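Local coordinates for protein O-methyltransferase family 2 (Planctopirus limnophila, PDB 5I2H) that probably transfers a methyl group from S-adenosyl-L-methionine to a hydroxyl of small acceptor molecules, works as a dimer, and can bind the flavone apigenin, at residues 306-311 / 326-331; 312-317 / 353-358; 347-352 / 357-362. All blocks are in the same frame, centred on the assembly; numbering follows the deposited sequence. Where two conformers were deposited one is given.

How the contacts relate
Strand 296-301 of the Rossmann-like sheet runs into the loop 306-311, which leads to helix 312-324. Contact 1 closes the excursion over that helix, bringing 326-331 back beside 306-311. Contact 2 opens inside this excursion, on the first turns of the same helix, and closes only at 353-358, so contacts 1 and 2 cross along the chain; they also touch, Ala329 packing on Ile314. Contact 3 follows contact 1 in series and zips the terminal hairpin, 347-352 against 357-362. It shares His357 and Leu358 with contact 2, so the hairpin's turn meets the helix while its strands form one edge of the sheet.

Contact 1 of 3, residues 306-311 / 326-331; sequences SDLTGP and EGRAYS
Arg328 meets Leu308 with its guanidinium end: the two side chains cross at about a right angle, and Leu308 CD1 lies obliquely against the group, 4.0 Å from Arg328 NH2. The arginine starts with CG between its own backbone N and carbonyl carbon (chi1 60°) and then runs extended to NE, which carries the charged end forward, alongside the residues that follow it. There Arg328 NH1 donates to Ala329 O at 2.8 Å, in the carbonyl plane but with a bent N-H...O angle of 141°. Over one face of the guanidinium sits the rim of Tyr330, its CD1 3.4 Å above the plane and offset. Glu334 supplies the countercharge through a salt bridge to NH2. Cut back to an alanine, this position would probably leave Glu334 without its cationic mate and Ala329 O without the NH1 donor, and open a gap beside Leu308 CD1. At Ser331 the contact becomes partly polar: CB packs on Leu308 CD2 at 3.7 Å, while OG is 2.7 Å from a water that donates to Ser306 O, also at 2.7 Å, bridging the two loops. Ser331 is also the N-cap of helix 332-341, and with Glu334 OE1 returning to Ser331 N the arrangement is consistent with a capping box, set within the O-methyltransferase domain where the loops flanking helix 312-324 meet.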
# COMPACT_ATOMS: atom_id res chain seq x y z
N SER A 306 -7.06 -14.25 -15.99
CA SER A 306 -8.06 -14.34 -17.05
C SER A 306 -9.45 -13.90 -16.61
O SER A 306 -10.25 -13.50 -17.45
CB SER A 306 -8.09 -15.76 -17.62
OG SER A 306 -8.46 -16.69 -16.61
N ASP A 307 -9.79 -13.92 -15.32
CA ASP A 307 -11.09 -13.37 -14.99
C ASP A 307 -10.98 -12.01 -14.32
O ASP A 307 -11.94 -11.55 -13.70
CB ASP A 307 -11.92 -14.35 -14.15
CG ASP A 307 -11.36 -14.57 -12.77
OD1 ASP A 307 -10.19 -14.19 -12.55
OD2 ASP A 307 -12.08 -15.16 -11.92
N LEU A 308 -9.84 -11.34 -14.49
CA LEU A 308 -9.67 -9.96 -14.02
C LEU A 308 -9.98 -9.82 -12.53
O LEU A 308 -10.65 -8.88 -12.10
CB LEU A 308 -10.50 -8.98 -14.85
CG LEU A 308 -10.42 -9.15 -16.37
CD1 LEU A 308 -11.31 -8.07 -17.05
CD2 LEU A 308 -8.96 -9.06 -16.84
N THR A 309 -9.47 -10.75 -11.74
CA THR A 309 -9.64 -10.70 -10.29
C THR A 309 -8.33 -10.51 -9.55
O THR A 309 -8.32 -10.57 -8.32
CB THR A 309 -10.32 -11.98 -9.79
OG1 THR A 309 -9.53 -13.11 -10.20
CG2 THR A 309 -11.72 -12.08 -10.37
N GLY A 310 -7.23 -10.34 -10.25
CA GLY A 310 -5.94 -10.20 -9.61
C GLY A 310 -4.88 -10.39 -10.68
O GLY A 310 -5.19 -10.39 -11.89
N PRO A 311 -3.61 -10.52 -10.26
CA PRO A 311 -3.18 -10.45 -8.86
C PRO A 311 -3.21 -9.03 -8.31
O PRO A 311 -3.30 -8.06 -9.07
CB PRO A 311 -1.75 -11.00 -8.90
CG PRO A 311 -1.29 -10.73 -10.31
CD PRO A 311 -2.49 -10.73 -11.20
N GLU A 326 -5.81 6.55 -20.60
CA GLU A 326 -7.12 6.12 -21.08
C GLU A 326 -7.34 4.61 -20.96
O GLU A 326 -8.43 4.11 -21.29
CB GLU A 326 -7.31 6.54 -22.53
CG GLU A 326 -7.37 8.06 -22.66
CD GLU A 326 -7.56 8.55 -24.11
OE1 GLU A 326 -7.98 7.77 -25.00
OE2 GLU A 326 -7.27 9.74 -24.35
N GLY A 327 -6.35 3.87 -20.45
CA GLY A 327 -6.48 2.43 -20.37
C GLY A 327 -6.48 1.84 -18.97
O GLY A 327 -6.97 2.44 -18.00
N ARG A 328 -5.91 0.65 -18.87
CA ARG A 328 -5.79 -0.10 -17.62
C ARG A 328 -4.92 -1.31 -17.94
O ARG A 328 -4.53 -1.52 -19.10
CB ARG A 328 -7.17 -0.53 -17.11
CG ARG A 328 -7.95 -1.45 -18.11
CD ARG A 328 -8.97 -2.34 -17.32
NE ARG A 328 -9.92 -3.05 -18.17
CZ ARG A 328 -9.81 -4.33 -18.55
NH1 ARG A 328 -8.78 -5.08 -18.13
NH2 ARG A 328 -10.73 -4.85 -19.36
N ALA A 329 -4.59 -2.10 -16.90
CA ALA A 329 -3.95 -3.38 -17.19
C ALA A 329 -4.96 -4.31 -17.83
O ALA A 329 -6.16 -4.26 -17.52
CB ALA A 329 -3.38 -4.02 -15.92
N TYR A 330 -4.47 -5.16 -18.73
CA TYR A 330 -5.28 -6.13 -19.46
C TYR A 330 -4.79 -7.55 -19.19
O TYR A 330 -3.66 -7.75 -18.71
CB TYR A 330 -5.26 -5.83 -20.98
CG TYR A 330 -5.94 -4.53 -21.33
CD1 TYR A 330 -7.33 -4.38 -21.19
CD2 TYR A 330 -5.21 -3.43 -21.79
CE1 TYR A 330 -7.97 -3.17 -21.52
CE2 TYR A 330 -5.83 -2.24 -22.12
CZ TYR A 330 -7.21 -2.11 -21.98
OH TYR A 330 -7.83 -0.92 -22.30
N SER A 331 -5.63 -8.55 -19.50
CA SER A 331 -5.27 -9.96 -19.35
C SER A 331 -4.67 -10.51 -20.64
O SER A 331 -4.79 -9.92 -21.72
CB SER A 331 -6.49 -10.80 -18.98
OG SER A 331 -7.42 -10.77 -20.07
O HOH W 1 -9.83 -11.81 -19.49

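Contact 2 of 3, residues 312-317 / 353-358; sequences LEIALY and SAHGHL. With AGI (5,7-dihydroxy-2-(4-hydroxyphenyl)-4H-chromen-4-one), chain C.
Glu313 lies over one face of the His355 imidazole, touching it with a methylene: Glu313 CG is 3.3 Å from His355 NE2. The chain bends sharply at chi2 (-87°), which swings the carboxylate back alongside the ring, with Glu313 OE2 3.5 Å from His355 CE1 and the two planes 40° apart. This carboxylate makes no bond to the imidazole; Asp22 OD1 is the hydrogen-bond partner of His355 NE2. One acid therefore fixes the ring's rotation while the other lies across it, and the pair would probably favour a protonated histidine. Ile314 comes next, sliding past the histidine in the opposite direction; its CD1 reaches His355 CB at 3.6 Å and approaches the ring obliquely. Tyr317, one turn after Glu313, turns to apigenin, whose OAC lies at the edge of the Tyr317 ring, near its plane; Arg168 NH1 is hydrogen-bonded to Tyr317 OH. His355 projects from a type I' turn, Ser353 to Gly356, tightened by Gly356 N bonding to Ser353 O. The turn packs against helix 312-324 and against helix 18-24, which reaches both sides through Thr18 and Asp22, with helix 154-179 against Ala354, while Leu23 of the second subunit packs on Leu312.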
# COMPACT_ATOMS: atom_id res chain seq x y z
N LEU A 312 -3.10 -8.94 -6.98
CA LEU A 312 -3.24 -7.66 -6.29
C LEU A 312 -2.27 -6.61 -6.84
O LEU A 312 -2.65 -5.46 -7.08
CB LEU A 312 -3.03 -7.85 -4.78
CG LEU A 312 -3.19 -6.56 -3.96
CD1 LEU A 312 -4.59 -5.94 -4.15
CD2 LEU A 312 -2.89 -6.81 -2.46
N GLU A 313 -0.99 -6.98 -6.99
CA GLU A 313 -0.04 -5.93 -7.36
C GLU A 313 -0.37 -5.37 -8.75
O GLU A 313 -0.17 -4.16 -8.98
CB GLU A 313 1.40 -6.44 -7.28
CG GLU A 313 1.70 -7.63 -8.13
CD GLU A 313 1.39 -8.99 -7.45
OE1 GLU A 313 0.65 -9.07 -6.44
OE2 GLU A 313 1.93 -10.00 -7.97
N ILE A 314 -0.92 -6.19 -9.67
CA ILE A 314 -1.27 -5.69 -11.00
C ILE A 314 -2.58 -4.92 -10.93
O ILE A 314 -2.76 -3.91 -11.63
CB ILE A 314 -1.34 -6.83 -12.04
CG1 ILE A 314 -0.03 -7.61 -12.08
CG2 ILE A 314 -1.67 -6.31 -13.45
CD1 ILE A 314 1.21 -6.73 -12.16
N ALA A 315 -3.50 -5.33 -10.04
CA ALA A 315 -4.75 -4.60 -9.89
C ALA A 315 -4.50 -3.19 -9.34
O ALA A 315 -5.18 -2.22 -9.74
CB ALA A 315 -5.71 -5.40 -9.01
N LEU A 316 -3.52 -3.04 -8.45
CA LEU A 316 -3.22 -1.70 -7.94
C LEU A 316 -2.51 -0.86 -8.99
O LEU A 316 -2.81 0.32 -9.16
CB LEU A 316 -2.39 -1.78 -6.65
CG LEU A 316 -3.12 -2.47 -5.47
CD1 LEU A 316 -2.25 -2.42 -4.20
CD2 LEU A 316 -4.51 -1.79 -5.19
N TYR A 317 -1.56 -1.46 -9.71
CA TYR A 317 -0.91 -0.76 -10.81
C TYR A 317 -1.94 -0.35 -11.86
O TYR A 317 -1.86 0.75 -12.43
CB TYR A 317 0.18 -1.66 -11.39
CG TYR A 317 0.94 -1.07 -12.54
CD1 TYR A 317 1.27 0.27 -12.57
CD2 TYR A 317 1.37 -1.88 -13.56
CE1 TYR A 317 2.00 0.80 -13.62
CE2 TYR A 317 2.09 -1.37 -14.63
CZ TYR A 317 2.38 -0.03 -14.65
OH TYR A 317 3.12 0.47 -15.70
N SER A 353 10.67 -9.18 -16.26
CA SER A 353 10.80 -8.85 -14.84
C SER A 353 9.86 -7.70 -14.52
O SER A 353 9.19 -7.16 -15.41
CB SER A 353 12.24 -8.49 -14.45
OG SER A 353 12.30 -8.25 -13.04
N ALA A 354 9.81 -7.31 -13.25
CA ALA A 354 8.90 -6.26 -12.78
C ALA A 354 7.48 -6.52 -13.26
O ALA A 354 6.76 -5.62 -13.69
CB ALA A 354 9.38 -4.86 -13.20
N HIS A 355 7.06 -7.78 -13.19
CA HIS A 355 5.74 -8.26 -13.62
C HIS A 355 5.53 -8.20 -15.13
O HIS A 355 4.39 -8.41 -15.59
CB HIS A 355 4.62 -7.51 -12.87
CG HIS A 355 4.70 -7.68 -11.39
ND1 HIS A 355 4.79 -8.92 -10.78
CD2 HIS A 355 4.74 -6.77 -10.38
CE1 HIS A 355 4.86 -8.76 -9.47
NE2 HIS A 355 4.83 -7.47 -9.20
N GLY A 356 6.56 -7.91 -15.91
CA GLY A 356 6.40 -7.83 -17.36
C GLY A 356 6.31 -9.20 -18.00
O GLY A 356 6.80 -10.21 -17.47
N HIS A 357 5.63 -9.23 -19.14
CA HIS A 357 5.48 -10.43 -19.95
C HIS A 357 5.67 -10.06 -21.40
O HIS A 357 5.14 -9.04 -21.83
CB HIS A 357 4.10 -11.07 -19.78
CG HIS A 357 3.93 -11.72 -18.46
ND1 HIS A 357 3.52 -11.05 -17.33
CD2 HIS A 357 4.20 -12.99 -18.07
CE1 HIS A 357 3.51 -11.88 -16.31
NE2 HIS A 357 3.92 -13.07 -16.73
N LEU A 358 6.41 -10.87 -22.14
CA LEU A 358 6.57 -10.69 -23.57
C LEU A 358 5.58 -11.62 -24.25
O LEU A 358 5.69 -12.85 -24.15
CB LEU A 358 8.01 -10.99 -24.01
CG LEU A 358 8.23 -11.12 -25.52
CD1 LEU A 358 7.81 -9.85 -26.31
CD2 LEU A 358 9.70 -11.49 -25.79
CAG AGI C . 2.94 9.27 -15.60
CAE AGI C . 2.81 10.52 -15.02
CAM AGI C . 2.15 11.53 -15.71
OAB AGI C . 2.03 12.75 -15.11
CAF AGI C . 1.60 11.28 -16.98
CAH AGI C . 1.72 10.02 -17.57
CAP AGI C . 2.39 9.02 -16.87
CAQ AGI C . 2.59 7.63 -17.38
OAL AGI C . 3.03 6.77 -16.40
CAJ AGI C . 2.37 7.22 -18.71
CAR AGI C . 2.59 5.88 -19.07
OAA AGI C . 2.42 5.50 -20.25
CAT AGI C . 3.07 4.91 -18.01
CAS AGI C . 3.27 5.44 -16.64
CAK AGI C . 3.70 4.63 -15.61
CAN AGI C . 3.96 3.29 -15.85
OAC AGI C . 4.39 2.55 -14.81
CAI AGI C . 3.80 2.71 -17.12
CAO AGI C . 3.37 3.45 -18.21
OAD AGI C . 3.24 2.83 -19.40

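Contact 3 of 3, residues 347-352 / 357-362; sequences VDCIPT and HLILSE
With SG anti to the backbone N (chi1 179°), Cys349 sends its sulfur across to His357, whose CG lies beside its own backbone N (chi1 -72°). The sulfur meets the imidazole obliquely, 3.9 Å from Cys349 SG to His357 CD2, and Pro351 borders the same ring carbon through its CA. Ile359 shares this face and packs on helix 332-341, while Leu303 lies on Cys349 and His357. On the other face, Ile350 CD1 comes within 3.6 Å of Leu360 CD1, the two side chains crossing obliquely. Leu358 lies on this side as well, against Phe176 of helix 154-179.

The backbones hold these groups in antiparallel register. Ile350 and Leu358 form a hydrogen-bonded pair, with both Ile350 N to Leu358 O and Leu358 N to Ile350 O at 2.8 Å, the latter almost straight at 178°. Cys349 with Ile359 and Pro351 with His357 are non-hydrogen-bonded pairs; the proline has no N-H to offer and fits such a site. Farther along, Leu360 O is gripped twice from the same face of its plane, by Val347 N at 2.9 Å and Asp348 N at 3.2 Å, while Leu360 N returns a bond to Asp348 O. Two residues facing one make a classic beta bulge. The whole is a beta hairpin with strand 345-351 outermost and strand 357-362 antiparallel to 296-301, the hairpin that ends the seven-stranded 3-2-1-4-5-7-6 sheet characteristic of Rossmann-like, S-adenosylmethionine-dependent methyltransferases.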
# COMPACT_ATOMS: atom_id res chain seq x y z
N VAL A 347 1.90 -16.95 -30.46
CA VAL A 347 3.02 -17.88 -30.35
C VAL A 347 3.30 -18.25 -28.90
O VAL A 347 3.35 -19.43 -28.56
CB VAL A 347 4.29 -17.31 -31.04
CG1 VAL A 347 5.48 -18.26 -30.86
CG2 VAL A 347 4.02 -17.06 -32.51
N ASP A 348 3.53 -17.26 -28.04
CA ASP A 348 4.01 -17.61 -26.71
C ASP A 348 3.88 -16.39 -25.80
O ASP A 348 3.69 -15.26 -26.26
CB ASP A 348 5.47 -18.08 -26.77
CG ASP A 348 5.84 -19.01 -25.64
OD1 ASP A 348 5.04 -19.17 -24.71
OD2 ASP A 348 6.96 -19.59 -25.71
N CYS A 349 4.00 -16.64 -24.49
CA CYS A 349 4.05 -15.60 -23.46
C CYS A 349 5.22 -15.93 -22.55
O CYS A 349 5.30 -17.05 -22.04
CB CYS A 349 2.72 -15.55 -22.68
SG CYS A 349 2.64 -14.36 -21.37
N ILE A 350 6.17 -15.01 -22.39
CA ILE A 350 7.41 -15.28 -21.67
C ILE A 350 7.64 -14.20 -20.62
O ILE A 350 7.75 -13.02 -20.96
CB ILE A 350 8.63 -15.34 -22.60
CG1 ILE A 350 8.40 -16.30 -23.78
CG2 ILE A 350 9.87 -15.68 -21.79
CD1 ILE A 350 9.49 -16.18 -24.84
N PRO A 351 7.76 -14.55 -19.34
CA PRO A 351 7.99 -13.52 -18.32
C PRO A 351 9.33 -12.81 -18.50
O PRO A 351 10.33 -13.42 -18.89
CB PRO A 351 7.96 -14.30 -17.00
CG PRO A 351 7.35 -15.64 -17.35
CD PRO A 351 7.63 -15.90 -18.78
N THR A 352 9.33 -11.50 -18.21
CA THR A 352 10.57 -10.72 -18.17
C THR A 352 10.87 -10.42 -16.71
O THR A 352 11.34 -11.31 -15.98
CB THR A 352 10.46 -9.50 -19.09
OG1 THR A 352 9.38 -8.66 -18.67
CG2 THR A 352 10.22 -9.96 -20.59
N HIS A 357 5.63 -9.23 -19.14
CA HIS A 357 5.48 -10.43 -19.95
C HIS A 357 5.67 -10.06 -21.40
O HIS A 357 5.14 -9.04 -21.83
CB HIS A 357 4.10 -11.07 -19.78
CG HIS A 357 3.93 -11.72 -18.46
ND1 HIS A 357 3.52 -11.05 -17.33
CD2 HIS A 357 4.20 -12.99 -18.07
CE1 HIS A 357 3.51 -11.88 -16.31
NE2 HIS A 357 3.92 -13.07 -16.73
N LEU A 358 6.41 -10.87 -22.14
CA LEU A 358 6.57 -10.69 -23.57
C LEU A 358 5.58 -11.62 -24.25
O LEU A 358 5.69 -12.85 -24.15
CB LEU A 358 8.01 -10.99 -24.01
CG LEU A 358 8.23 -11.12 -25.52
CD1 LEU A 358 7.81 -9.85 -26.31
CD2 LEU A 358 9.70 -11.49 -25.79
N ILE A 359 4.58 -11.03 -24.91
CA ILE A 359 3.60 -11.78 -25.68
C ILE A 359 4.05 -11.73 -27.14
O ILE A 359 4.09 -10.66 -27.75
CB ILE A 359 2.20 -11.17 -25.52
CG1 ILE A 359 1.81 -11.08 -24.05
CG2 ILE A 359 1.14 -11.93 -26.36
CD1 ILE A 359 0.56 -10.21 -23.89
N LEU A 360 4.36 -12.90 -27.70
CA LEU A 360 4.88 -13.02 -29.05
C LEU A 360 3.80 -13.51 -30.00
O LEU A 360 3.11 -14.49 -29.68
CB LEU A 360 6.06 -13.99 -29.08
CG LEU A 360 7.36 -13.52 -28.49
CD1 LEU A 360 7.65 -14.37 -27.30
CD2 LEU A 360 8.44 -13.68 -29.54
N SER A 361 3.63 -12.82 -31.13
CA SER A 361 2.71 -13.22 -32.18
C SER A 361 3.39 -13.03 -33.53
O SER A 361 4.33 -12.24 -33.67
CB SER A 361 1.41 -12.43 -32.13
OG SER A 361 0.83 -12.50 -30.84
N GLU A 362 2.90 -13.76 -34.54
CA GLU A 362 3.57 -13.85 -35.82
C GLU A 362 2.61 -13.51 -36.96
O GLU A 362 1.45 -13.95 -36.97
CB GLU A 362 4.16 -15.25 -36.03
CG GLU A 362 5.07 -15.36 -37.25
CD GLU A 362 5.73 -16.72 -37.39
OE1 GLU A 362 6.25 -17.26 -36.39
OE2 GLU A 362 5.74 -17.26 -38.51